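Local coordinates for protein beta-mannosidase (Trichoderma harzianum, PDB 4CVU) that probably hydrolyses beta-linked mannose from the non-reducing ends of oligosaccharides, as a fungal glycoside hydrolase of family 2, at residues A[235-240]-A[348-353]; A[313-318]-A[375-380]; A[382-387]-A[416-421]; A[760-765]-A[831-836]. All blocks are in the same frame, centred on the assembly; numbering follows the deposited sequence.

Contact 1 (A[235-240]-A[348-353]); sequences IFRKGQ and FRTILF
Ile235 rests on the Phe348 ring where an edge strand of the immunoglobulin-like sandwich typical of family 2 enzymes, strand 227-237, passes the chain leading from strand 340-346 into strand 351-354, which adds antiparallel to the sheet of the catalytic barrel. CD1 of Ile235 lies over a face of Phe348 in a CH-pi contact, 4.3 Å from the ring centroid and 15° off its normal, while Ile235 CG2 meets the rim at Phe348 CD2, 3.5 Å away. Trp252 meets Phe348 edge-to-face. The carbonyls of Ile235 and Arg349 share a buried water, which lies 2.9 Å from Ile235 O and is placed to donate to either, though perhaps not to both at once. At Arg237 the aliphatic part does the packing: CG touches Thr350 CG2 at 3.5 Å, the two side chains crossing at about a right angle. A bend at chi2 (-81°) turns CD of Arg237 aside, and the guanidinium bonds through NH1 to Ala250 O; Thr350 OG1 pairs with Gln248 instead. Residues Arg237 to Gln240 form a type II beta turn, with Gly239 at a positive phi where a CB would press on the preceding carbonyl. The extended side chain of Gln240 reaches back to the start of the turn. Its OE1 takes the N-H of Arg237 in the carbonyl plane, at 2.9 Å and nearly straight (166°), which fixes the amide's rotation and aims the other end across the interface. There Gln240 NE2 donates at 3.0 Å to a second water, which also accepts from Ile351 N at 2.7 Å.

Contact 2 (A[313-318]-A[375-380]); sequences WWPRDM and FEINGH
A two-residue beta hairpin with a type I' turn, Ile377 to His380, leads into barrel strand 380-389, and Ile377 and Asn378 of this turn plug into the loop Trp313-Met318 of the immunoglobulin-like domain. Asn378 carries the polar part. Its ND2 donates to Trp313 O at 3.1 Å, somewhat bent (146°) and tilted from the carbonyl plane, while OD1 accepts from Thr350 N, so both ends of the buried amide are engaged and its rotation is fixed. The same ND2 sits 3.3 Å above one face of the Trp314 indole, with amide and ring planes nearly perpendicular. Met318 O covers the opposite face of that ring, where it is also bonded by Asn834. Ile377 supplies the apolar part with both its branches. CG1, anti to the backbone N (chi1 -176°), reaches Pro315 CD tip to tip at 3.6 Å; CD1 of Ile377 comes to the edge of the other indole, 4.0 Å from Trp313 CZ3; and Ile377 CG2 packs against Met318 SD at 4.0 Å. Trp313 is itself anchored by NE1 to Asp437 O. On the outer side, His380 CE1 lies 3.8 Å from Trp314 CH2 at the indole edge, the rings set obliquely with centroids 5.6 Å apart, and ND1 gives Ile377 O a weak bond. Joining a sandwich-domain loop to the N-terminal end of a barrel strand, the contact belongs to the interdomain seam at that end of a (beta/alpha)8 barrel, the end remote from the active site in such enzymes.

Contact 3 (A[382-387]-A[416-421]); sequences FYAKGA and FNMLRV
The beta-alpha-beta unit made of strand 380-389, helix 401-413 and strand 418-421 opens the (beta/alpha)8 barrel, and Lys385 and Asn417 tie its two parallel strands together where strand 418-421 begins. Asn417 clasps the backbone of the first strand with its amide. CG lies between the backbone N and the carbonyl carbon (chi1 55°), turning the amide to that strand; OD1 accepts the N-H of Lys385 at 3.0 Å and ND2 donates to Tyr383 O at 3.2 Å, both nearly straight. Lys385 O is gripped twice, by Asn417 N at 2.9 Å and, more bent, by Met418 N at 3.3 Å. Farther on, Ala387 O takes Arg420 N at 3.0 Å. A leucine in place of Asn417 would probably leave the buried Lys385 N and Tyr383 O without their mates and weaken the hold on strand 380-389 around Tyr383 to Lys385. Small residues let the strands close up: a CB on Gly386 would run into Met418 O, Ala384 CB touches Met418 SD at 3.9 Å, and Ala387 CB meets Phe416 CE2 at 3.5 Å. The charged ends lead elsewhere, Lys385 to Asp760 and Arg420 to Glu446 and Glu594. Just ahead of strand 418-421 one side-chain amide thus takes the place of backbone partners, keeping buried peptide groups bonded before regular pairing begins.

Contact 4 (A[760-765]-A[831-836]); sequences DLWEPV and KLPNAA
Two loops without regular secondary structure run past each other with Leu761 and Trp762 facing Leu832 and Pro833, the CA atoms of Leu761 and Leu832 being 6.3 Å apart, and a type II beta turn spans Leu832 to Ala835. One water bridges the backbones, accepting from Trp762 N at 2.8 Å and donating to Lys831 O at 3.0 Å. The main side-chain contact is a proline on a tryptophan: Pro833 CG sits over the centre of the Trp762 indole, 3.6 Å from the centroid of its five-membered ring and 17° off the normal, a close CH-pi contact. Pro833 CB covers the benzo side, at 3.4 Å from Trp762 CE3. His380 of the barrel stacks on the other face, and the indole is clamped between the two. An alanine in place of Trp762 would probably open a gap between Pro833 and His380 and leave both without the flat surface they pack on. Deeper in, Leu761 CD2 meets Leu832 CD2 at 3.7 Å, both leucines also lying on Phe843. From CG, set between the backbone N and the carbonyl carbon (chi1 67°), the Glu763 chain runs on extended toward the rim, and its OE2 takes a weak bond from Lys831 N at 3.2 Å. The ammonium of Lys831 stays well apart from that carboxylate and bonds to Ser838 O. With a proline-tryptophan pair, a leucine pair and a bridging water, these are interstrand loops meeting at one end of an immunoglobulin-like beta sandwich, here turned against the catalytic barrel.

Contacts 1 to 3 are buried and contact 4 lies at the surface. The first three reach one sheet: strand 351-354 of contact 1 pairs with strand 374-377 of contact 2, whose hairpin continues into the first strand of contact 3. Direct hydrogen bonds dominate in contact 3, inside the barrel. Contacts 1 and 2, between the sandwich domain and the barrel, rely more on apolar packing, with waters mediating in contact 1 and a single asparagine bond in contact 2. Contact 4 joins loops of a later sandwich through a ring contact and a water. It meets contact 2 through Met318 O and Asn834 ND2, and contact 3 through the Lys385-Asp760 salt bridge.

Contact 1 (A[235-240]-A[348-353])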
# COMPACT_ATOMS: atom_id res chain seq x y z
N ILE A 235 39.47 -31.94 -4.61
CA ILE A 235 39.64 -33.19 -3.92
C ILE A 235 38.90 -34.26 -4.70
O ILE A 235 37.68 -34.18 -4.90
CB ILE A 235 39.12 -33.13 -2.49
CG1 ILE A 235 39.89 -32.06 -1.72
CG2 ILE A 235 39.32 -34.47 -1.84
CD1 ILE A 235 39.38 -31.82 -0.32
N PHE A 236 39.65 -35.23 -5.20
CA PHE A 236 39.11 -36.29 -6.05
C PHE A 236 39.80 -37.62 -5.73
O PHE A 236 40.79 -37.65 -4.99
CB PHE A 236 39.27 -35.94 -7.53
CG PHE A 236 40.67 -35.58 -7.93
CD1 PHE A 236 41.20 -34.32 -7.64
CD2 PHE A 236 41.46 -36.50 -8.60
CE1 PHE A 236 42.48 -34.00 -8.01
CE2 PHE A 236 42.76 -36.19 -8.96
CZ PHE A 236 43.27 -34.94 -8.65
N ARG A 237 39.26 -38.71 -6.27
CA ARG A 237 39.88 -40.02 -6.13
C ARG A 237 40.97 -40.12 -7.19
O ARG A 237 40.83 -39.61 -8.31
CB ARG A 237 38.86 -41.15 -6.33
CG ARG A 237 37.77 -41.24 -5.25
CD ARG A 237 38.26 -41.95 -4.01
NE ARG A 237 37.24 -42.09 -2.97
CZ ARG A 237 37.38 -42.81 -1.86
NH1 ARG A 237 38.50 -43.50 -1.62
NH2 ARG A 237 36.39 -42.87 -0.96
N LYS A 238 42.05 -40.79 -6.84
CA LYS A 238 43.14 -40.92 -7.78
C LYS A 238 42.64 -41.62 -9.06
O LYS A 238 41.91 -42.61 -9.00
CB LYS A 238 44.30 -41.67 -7.14
CG LYS A 238 45.59 -41.50 -7.91
CD LYS A 238 46.81 -41.66 -7.01
CE LYS A 238 48.09 -41.45 -7.82
NZ LYS A 238 48.05 -40.13 -8.54
N GLY A 239 43.01 -41.09 -10.21
CA GLY A 239 42.56 -41.62 -11.51
C GLY A 239 41.19 -41.10 -11.98
O GLY A 239 40.74 -41.46 -13.05
N GLN A 240 40.53 -40.28 -11.17
CA GLN A 240 39.16 -39.81 -11.47
C GLN A 240 39.16 -38.82 -12.62
O GLN A 240 39.97 -37.90 -12.67
CB GLN A 240 38.50 -39.19 -10.22
CG GLN A 240 37.08 -38.62 -10.43
CD GLN A 240 36.42 -38.16 -9.13
OE1 GLN A 240 37.00 -38.21 -8.04
NE2 GLN A 240 35.15 -37.71 -9.25
N PHE A 348 35.39 -34.47 1.65
CA PHE A 348 35.86 -35.62 0.91
C PHE A 348 34.66 -36.41 0.47
O PHE A 348 34.00 -37.06 1.28
CB PHE A 348 36.79 -36.49 1.77
CG PHE A 348 38.12 -35.85 2.02
CD1 PHE A 348 38.28 -34.95 3.06
CD2 PHE A 348 39.21 -36.16 1.22
CE1 PHE A 348 39.52 -34.37 3.29
CE2 PHE A 348 40.44 -35.57 1.43
CZ PHE A 348 40.60 -34.68 2.47
N ARG A 349 34.34 -36.29 -0.82
CA ARG A 349 33.31 -37.10 -1.45
C ARG A 349 33.42 -37.06 -2.95
O ARG A 349 34.07 -36.20 -3.52
CB ARG A 349 31.89 -36.67 -1.02
CG ARG A 349 31.62 -35.17 -1.00
CD ARG A 349 31.20 -34.61 -2.34
NE ARG A 349 32.36 -34.19 -3.10
CZ ARG A 349 32.35 -33.21 -4.00
NH1 ARG A 349 31.26 -32.51 -4.23
NH2 ARG A 349 33.48 -32.92 -4.64
N THR A 350 32.80 -38.05 -3.58
CA THR A 350 32.68 -38.08 -5.03
C THR A 350 31.23 -37.82 -5.36
O THR A 350 30.33 -38.36 -4.69
CB THR A 350 33.12 -39.43 -5.64
OG1 THR A 350 32.26 -40.47 -5.20
CG2 THR A 350 34.59 -39.73 -5.28
N ILE A 351 31.00 -36.97 -6.35
CA ILE A 351 29.67 -36.78 -6.90
C ILE A 351 29.72 -36.88 -8.41
O ILE A 351 30.41 -36.11 -9.06
CB ILE A 351 29.02 -35.46 -6.42
CG1 ILE A 351 27.56 -35.35 -6.94
CG2 ILE A 351 29.85 -34.25 -6.82
CD1 ILE A 351 26.60 -36.30 -6.30
N LEU A 352 29.02 -37.89 -8.94
CA LEU A 352 28.96 -38.16 -10.35
C LEU A 352 27.60 -37.76 -10.92
O LEU A 352 26.56 -38.11 -10.33
CB LEU A 352 29.11 -39.67 -10.56
CG LEU A 352 28.98 -40.16 -12.02
CD1 LEU A 352 30.15 -39.67 -12.85
CD2 LEU A 352 28.93 -41.68 -12.03
N PHE A 353 27.61 -37.05 -12.03
CA PHE A 353 26.43 -36.91 -12.87
C PHE A 353 26.62 -37.88 -14.03
O PHE A 353 27.53 -37.72 -14.82
CB PHE A 353 26.20 -35.49 -13.38
CG PHE A 353 25.18 -35.41 -14.49
CD1 PHE A 353 23.87 -35.80 -14.28
CD2 PHE A 353 25.54 -34.94 -15.75
CE1 PHE A 353 22.93 -35.76 -15.32
CE2 PHE A 353 24.61 -34.91 -16.80
CZ PHE A 353 23.31 -35.29 -16.58
O HOH W 1 35.50 -35.84 -5.96
O HOH W 2 33.39 -36.18 -7.34

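Contact 2 (A[313-318]-A[375-380])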
# COMPACT_ATOMS: atom_id res chain seq x y z
N TRP A 313 31.85 -36.94 3.33
CA TRP A 313 30.69 -36.05 3.30
C TRP A 313 29.55 -36.76 2.59
O TRP A 313 29.74 -37.39 1.54
CB TRP A 313 31.06 -34.76 2.58
CG TRP A 313 29.99 -33.68 2.52
CD1 TRP A 313 29.86 -32.60 3.36
CD2 TRP A 313 28.93 -33.55 1.54
NE1 TRP A 313 28.78 -31.81 2.97
CE2 TRP A 313 28.21 -32.37 1.85
CE3 TRP A 313 28.51 -34.32 0.44
CZ2 TRP A 313 27.10 -31.96 1.12
CZ3 TRP A 313 27.41 -33.87 -0.31
CH2 TRP A 313 26.72 -32.72 0.04
N TRP A 314 28.37 -36.65 3.18
CA TRP A 314 27.13 -37.12 2.57
C TRP A 314 26.07 -36.00 2.58
O TRP A 314 26.09 -35.12 3.44
CB TRP A 314 26.57 -38.32 3.36
CG TRP A 314 27.53 -39.48 3.46
CD1 TRP A 314 28.43 -39.68 4.46
CD2 TRP A 314 27.65 -40.59 2.56
NE1 TRP A 314 29.11 -40.85 4.25
CE2 TRP A 314 28.66 -41.43 3.09
CE3 TRP A 314 27.02 -40.97 1.38
CZ2 TRP A 314 29.05 -42.61 2.47
CZ3 TRP A 314 27.40 -42.15 0.75
CH2 TRP A 314 28.42 -42.96 1.31
N PRO A 315 25.13 -36.06 1.64
CA PRO A 315 23.93 -35.20 1.74
C PRO A 315 23.07 -35.47 2.99
O PRO A 315 23.29 -36.46 3.71
CB PRO A 315 23.15 -35.56 0.46
CG PRO A 315 24.19 -36.06 -0.50
CD PRO A 315 25.20 -36.76 0.35
N ARG A 316 22.13 -34.59 3.26
CA ARG A 316 21.22 -34.77 4.40
C ARG A 316 20.41 -36.06 4.28
O ARG A 316 20.00 -36.45 3.19
CB ARG A 316 20.30 -33.55 4.60
CG ARG A 316 19.48 -33.04 3.40
CD ARG A 316 18.71 -31.75 3.81
NE ARG A 316 17.99 -31.96 5.06
CZ ARG A 316 16.88 -32.70 5.18
NH1 ARG A 316 16.32 -33.28 4.12
NH2 ARG A 316 16.33 -32.86 6.37
N ASP A 317 20.19 -36.70 5.43
CA ASP A 317 19.53 -38.01 5.51
C ASP A 317 20.25 -39.15 4.73
O ASP A 317 19.66 -40.18 4.45
CB ASP A 317 18.03 -37.92 5.11
CG ASP A 317 17.13 -37.46 6.27
OD1 ASP A 317 17.66 -36.99 7.30
OD2 ASP A 317 15.88 -37.58 6.17
N MET A 318 21.53 -38.94 4.41
CA MET A 318 22.38 -40.01 3.91
C MET A 318 23.66 -40.19 4.75
O MET A 318 24.56 -40.91 4.34
CB MET A 318 22.78 -39.76 2.45
CG MET A 318 21.62 -39.52 1.49
SD MET A 318 22.20 -39.22 -0.20
CE MET A 318 20.90 -38.14 -0.80
N PHE A 375 22.39 -39.15 -10.57
CA PHE A 375 23.48 -38.77 -9.73
C PHE A 375 23.92 -39.94 -8.84
O PHE A 375 23.09 -40.77 -8.48
CB PHE A 375 23.06 -37.58 -8.89
CG PHE A 375 22.95 -36.29 -9.65
CD1 PHE A 375 21.78 -35.94 -10.31
CD2 PHE A 375 24.02 -35.40 -9.68
CE1 PHE A 375 21.71 -34.74 -10.98
CE2 PHE A 375 23.94 -34.20 -10.34
CZ PHE A 375 22.80 -33.88 -11.00
N GLU A 376 25.19 -40.00 -8.49
CA GLU A 376 25.74 -40.97 -7.52
C GLU A 376 26.61 -40.27 -6.48
O GLU A 376 27.46 -39.45 -6.83
CB GLU A 376 26.58 -42.01 -8.23
CG GLU A 376 25.80 -42.83 -9.25
CD GLU A 376 26.64 -43.86 -9.96
OE1 GLU A 376 27.83 -44.06 -9.58
OE2 GLU A 376 26.12 -44.46 -10.93
N ILE A 377 26.42 -40.59 -5.21
CA ILE A 377 27.22 -39.98 -4.14
C ILE A 377 28.09 -41.05 -3.51
O ILE A 377 27.61 -42.03 -3.00
CB ILE A 377 26.37 -39.25 -3.09
CG1 ILE A 377 27.20 -38.53 -2.02
CG2 ILE A 377 25.41 -40.18 -2.38
CD1 ILE A 377 27.90 -37.27 -2.43
N ASN A 378 29.40 -40.84 -3.60
CA ASN A 378 30.37 -41.80 -3.10
C ASN A 378 30.05 -43.19 -3.67
O ASN A 378 30.10 -44.14 -2.98
CB ASN A 378 30.38 -41.83 -1.59
CG ASN A 378 30.84 -40.53 -0.99
OD1 ASN A 378 31.76 -39.93 -1.49
ND2 ASN A 378 30.18 -40.10 0.09
N GLY A 379 29.71 -43.27 -4.93
CA GLY A 379 29.45 -44.54 -5.58
C GLY A 379 28.05 -45.07 -5.47
O GLY A 379 27.71 -46.00 -6.17
N HIS A 380 27.20 -44.46 -4.65
CA HIS A 380 25.81 -44.93 -4.50
C HIS A 380 24.83 -44.05 -5.28
O HIS A 380 24.84 -42.83 -5.14
CB HIS A 380 25.37 -44.93 -3.03
CG HIS A 380 26.29 -45.69 -2.13
ND1 HIS A 380 27.49 -45.17 -1.68
CD2 HIS A 380 26.19 -46.92 -1.58
CE1 HIS A 380 28.08 -46.05 -0.88
NE2 HIS A 380 27.32 -47.13 -0.82

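Contact 3 (A[382-387]-A[416-421])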
# COMPACT_ATOMS: atom_id res chain seq x y z
N PHE A 382 21.24 -42.43 -5.81
CA PHE A 382 20.20 -41.99 -4.90
C PHE A 382 19.07 -41.31 -5.66
O PHE A 382 19.30 -40.80 -6.78
CB PHE A 382 20.78 -41.05 -3.83
CG PHE A 382 21.30 -39.77 -4.41
CD1 PHE A 382 22.59 -39.69 -4.87
CD2 PHE A 382 20.47 -38.66 -4.52
CE1 PHE A 382 23.06 -38.51 -5.43
CE2 PHE A 382 20.94 -37.48 -5.06
CZ PHE A 382 22.23 -37.40 -5.53
N TYR A 383 17.88 -41.29 -5.08
CA TYR A 383 16.75 -40.58 -5.68
C TYR A 383 16.85 -39.09 -5.30
O TYR A 383 16.76 -38.77 -4.11
CB TYR A 383 15.40 -41.12 -5.19
CG TYR A 383 14.29 -40.71 -6.14
CD1 TYR A 383 13.69 -39.46 -6.03
CD2 TYR A 383 13.91 -41.53 -7.18
CE1 TYR A 383 12.72 -39.05 -6.92
CE2 TYR A 383 12.94 -41.12 -8.08
CZ TYR A 383 12.35 -39.88 -7.96
OH TYR A 383 11.40 -39.43 -8.85
N ALA A 384 17.03 -38.21 -6.28
CA ALA A 384 17.12 -36.76 -5.98
C ALA A 384 15.73 -36.19 -5.76
O ALA A 384 14.79 -36.57 -6.45
CB ALA A 384 17.83 -36.03 -7.09
N LYS A 385 15.59 -35.35 -4.74
CA LYS A 385 14.31 -34.80 -4.39
C LYS A 385 14.54 -33.32 -4.12
O LYS A 385 15.42 -33.00 -3.35
CB LYS A 385 13.78 -35.49 -3.14
CG LYS A 385 13.49 -37.00 -3.28
CD LYS A 385 12.92 -37.64 -2.02
CE LYS A 385 13.87 -37.44 -0.83
NZ LYS A 385 13.49 -38.18 0.40
N GLY A 386 13.83 -32.44 -4.80
CA GLY A 386 13.92 -31.01 -4.49
C GLY A 386 13.23 -30.16 -5.53
O GLY A 386 12.09 -30.49 -5.96
N ALA A 387 13.88 -29.04 -5.88
CA ALA A 387 13.27 -27.97 -6.70
C ALA A 387 14.30 -27.06 -7.36
O ALA A 387 15.50 -27.24 -7.14
CB ALA A 387 12.30 -27.13 -5.87
N PHE A 416 14.13 -32.18 1.03
CA PHE A 416 14.98 -32.04 -0.13
C PHE A 416 16.35 -32.69 0.09
O PHE A 416 16.79 -32.81 1.19
CB PHE A 416 15.22 -30.55 -0.48
CG PHE A 416 14.10 -29.87 -1.20
CD1 PHE A 416 12.80 -30.10 -0.89
CD2 PHE A 416 14.37 -28.94 -2.13
CE1 PHE A 416 11.80 -29.41 -1.51
CE2 PHE A 416 13.39 -28.27 -2.76
CZ PHE A 416 12.10 -28.49 -2.44
N ASN A 417 17.02 -33.14 -0.95
CA ASN A 417 18.45 -33.37 -0.91
C ASN A 417 19.18 -32.65 -2.03
O ASN A 417 20.40 -32.71 -2.09
CB ASN A 417 18.79 -34.86 -0.88
CG ASN A 417 18.18 -35.61 -2.01
OD1 ASN A 417 18.02 -35.07 -3.08
ND2 ASN A 417 17.73 -36.83 -1.76
N MET A 418 18.44 -31.89 -2.85
CA MET A 418 19.03 -31.19 -3.99
C MET A 418 18.22 -29.95 -4.36
O MET A 418 16.99 -29.94 -4.24
CB MET A 418 19.09 -32.14 -5.23
CG MET A 418 19.81 -31.56 -6.42
SD MET A 418 19.90 -32.75 -7.81
CE MET A 418 21.37 -33.65 -7.40
N LEU A 419 18.95 -28.89 -4.75
CA LEU A 419 18.44 -27.78 -5.51
C LEU A 419 19.17 -27.68 -6.84
O LEU A 419 20.41 -27.85 -6.91
CB LEU A 419 18.58 -26.42 -4.75
CG LEU A 419 17.88 -26.30 -3.42
CD1 LEU A 419 18.35 -25.05 -2.66
CD2 LEU A 419 16.39 -26.25 -3.59
N ARG A 420 18.42 -27.36 -7.89
CA ARG A 420 19.03 -26.93 -9.12
C ARG A 420 19.15 -25.43 -9.11
O ARG A 420 18.12 -24.75 -9.08
CB ARG A 420 18.20 -27.34 -10.33
CG ARG A 420 18.61 -26.59 -11.57
CD ARG A 420 18.12 -27.33 -12.80
NE ARG A 420 18.39 -26.59 -14.03
CZ ARG A 420 17.49 -26.11 -14.88
NH1 ARG A 420 16.18 -26.23 -14.67
NH2 ARG A 420 17.90 -25.48 -15.96
N VAL A 421 20.37 -24.93 -9.14
CA VAL A 421 20.64 -23.51 -9.18
C VAL A 421 20.53 -23.06 -10.65
O VAL A 421 21.48 -23.12 -11.42
CB VAL A 421 22.01 -23.13 -8.57
CG1 VAL A 421 22.16 -21.62 -8.46
CG2 VAL A 421 22.15 -23.74 -7.21

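Contact 4 (A[760-765]-A[831-836])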
# COMPACT_ATOMS: atom_id res chain seq x y z
N ASP A 760 12.80 -44.50 -0.92
CA ASP A 760 14.10 -44.08 -1.43
C ASP A 760 15.32 -44.59 -0.63
O ASP A 760 16.47 -44.18 -0.87
CB ASP A 760 14.16 -42.56 -1.61
CG ASP A 760 14.25 -41.81 -0.30
OD1 ASP A 760 14.22 -42.43 0.81
OD2 ASP A 760 14.35 -40.57 -0.39
N LEU A 761 15.05 -45.45 0.35
CA LEU A 761 16.09 -45.99 1.21
C LEU A 761 16.98 -46.94 0.42
O LEU A 761 16.57 -47.48 -0.62
CB LEU A 761 15.47 -46.70 2.41
CG LEU A 761 14.61 -45.83 3.32
CD1 LEU A 761 13.82 -46.72 4.28
CD2 LEU A 761 15.42 -44.79 4.08
N TRP A 762 18.20 -47.14 0.91
CA TRP A 762 19.20 -47.96 0.20
C TRP A 762 19.20 -49.44 0.64
O TRP A 762 20.14 -50.17 0.39
CB TRP A 762 20.61 -47.37 0.33
CG TRP A 762 20.76 -45.92 -0.18
CD1 TRP A 762 19.82 -45.17 -0.85
CD2 TRP A 762 21.93 -45.11 -0.10
NE1 TRP A 762 20.33 -43.96 -1.16
CE2 TRP A 762 21.61 -43.87 -0.69
CE3 TRP A 762 23.21 -45.29 0.45
CZ2 TRP A 762 22.54 -42.82 -0.75
CZ3 TRP A 762 24.12 -44.25 0.39
CH2 TRP A 762 23.78 -43.03 -0.21
N GLU A 763 18.13 -49.85 1.30
CA GLU A 763 17.93 -51.24 1.71
C GLU A 763 16.42 -51.53 1.69
O GLU A 763 15.61 -50.61 1.84
CB GLU A 763 18.48 -51.47 3.12
CG GLU A 763 17.72 -50.72 4.20
CD GLU A 763 18.43 -50.70 5.54
OE1 GLU A 763 19.68 -50.67 5.57
OE2 GLU A 763 17.71 -50.70 6.56
N PRO A 764 16.04 -52.80 1.48
CA PRO A 764 14.63 -53.16 1.61
C PRO A 764 14.04 -52.75 2.96
O PRO A 764 14.75 -52.68 3.96
CB PRO A 764 14.63 -54.69 1.44
CG PRO A 764 16.06 -55.12 1.35
CD PRO A 764 16.85 -53.91 0.95
N VAL A 765 12.74 -52.44 2.96
CA VAL A 765 11.97 -52.24 4.19
C VAL A 765 10.62 -52.94 4.09
O VAL A 765 10.11 -53.15 2.99
CB VAL A 765 11.73 -50.76 4.52
CG1 VAL A 765 13.04 -50.06 4.75
CG2 VAL A 765 10.95 -50.04 3.42
N LYS A 831 16.39 -48.21 8.17
CA LYS A 831 17.54 -47.40 8.49
C LYS A 831 17.80 -46.44 7.35
O LYS A 831 17.66 -46.82 6.20
CB LYS A 831 18.79 -48.27 8.66
CG LYS A 831 18.72 -49.31 9.77
CD LYS A 831 20.08 -50.01 9.92
CE LYS A 831 19.99 -51.30 10.74
NZ LYS A 831 20.35 -51.11 12.18
N LEU A 832 18.17 -45.22 7.69
CA LEU A 832 18.70 -44.27 6.70
C LEU A 832 20.09 -44.72 6.29
O LEU A 832 20.75 -45.38 7.07
CB LEU A 832 18.78 -42.85 7.28
CG LEU A 832 17.45 -42.18 7.63
CD1 LEU A 832 17.72 -40.78 8.14
CD2 LEU A 832 16.48 -42.17 6.45
N PRO A 833 20.54 -44.33 5.08
CA PRO A 833 21.91 -44.67 4.68
C PRO A 833 22.95 -44.24 5.69
O PRO A 833 22.85 -43.15 6.25
CB PRO A 833 22.09 -43.90 3.37
CG PRO A 833 20.72 -43.71 2.84
CD PRO A 833 19.85 -43.54 4.06
N ASN A 834 23.93 -45.12 5.94
CA ASN A 834 25.09 -44.82 6.79
C ASN A 834 24.75 -44.44 8.23
O ASN A 834 25.51 -43.74 8.89
CB ASN A 834 25.98 -43.75 6.14
CG ASN A 834 26.46 -44.16 4.75
OD1 ASN A 834 27.30 -45.03 4.62
ND2 ASN A 834 25.90 -43.54 3.72
N ALA A 835 23.61 -44.93 8.71
CA ALA A 835 23.19 -44.69 10.08
C ALA A 835 24.15 -45.41 11.00
O ALA A 835 24.51 -46.56 10.75
CB ALA A 835 21.78 -45.21 10.29
N ALA A 836 24.61 -44.71 12.03
CA ALA A 836 25.52 -45.32 13.01
C ALA A 836 24.75 -46.29 13.89
O ALA A 836 25.06 -47.48 13.92
CB ALA A 836 26.18 -44.24 13.85
O HOH W 3 19.09 -46.54 3.55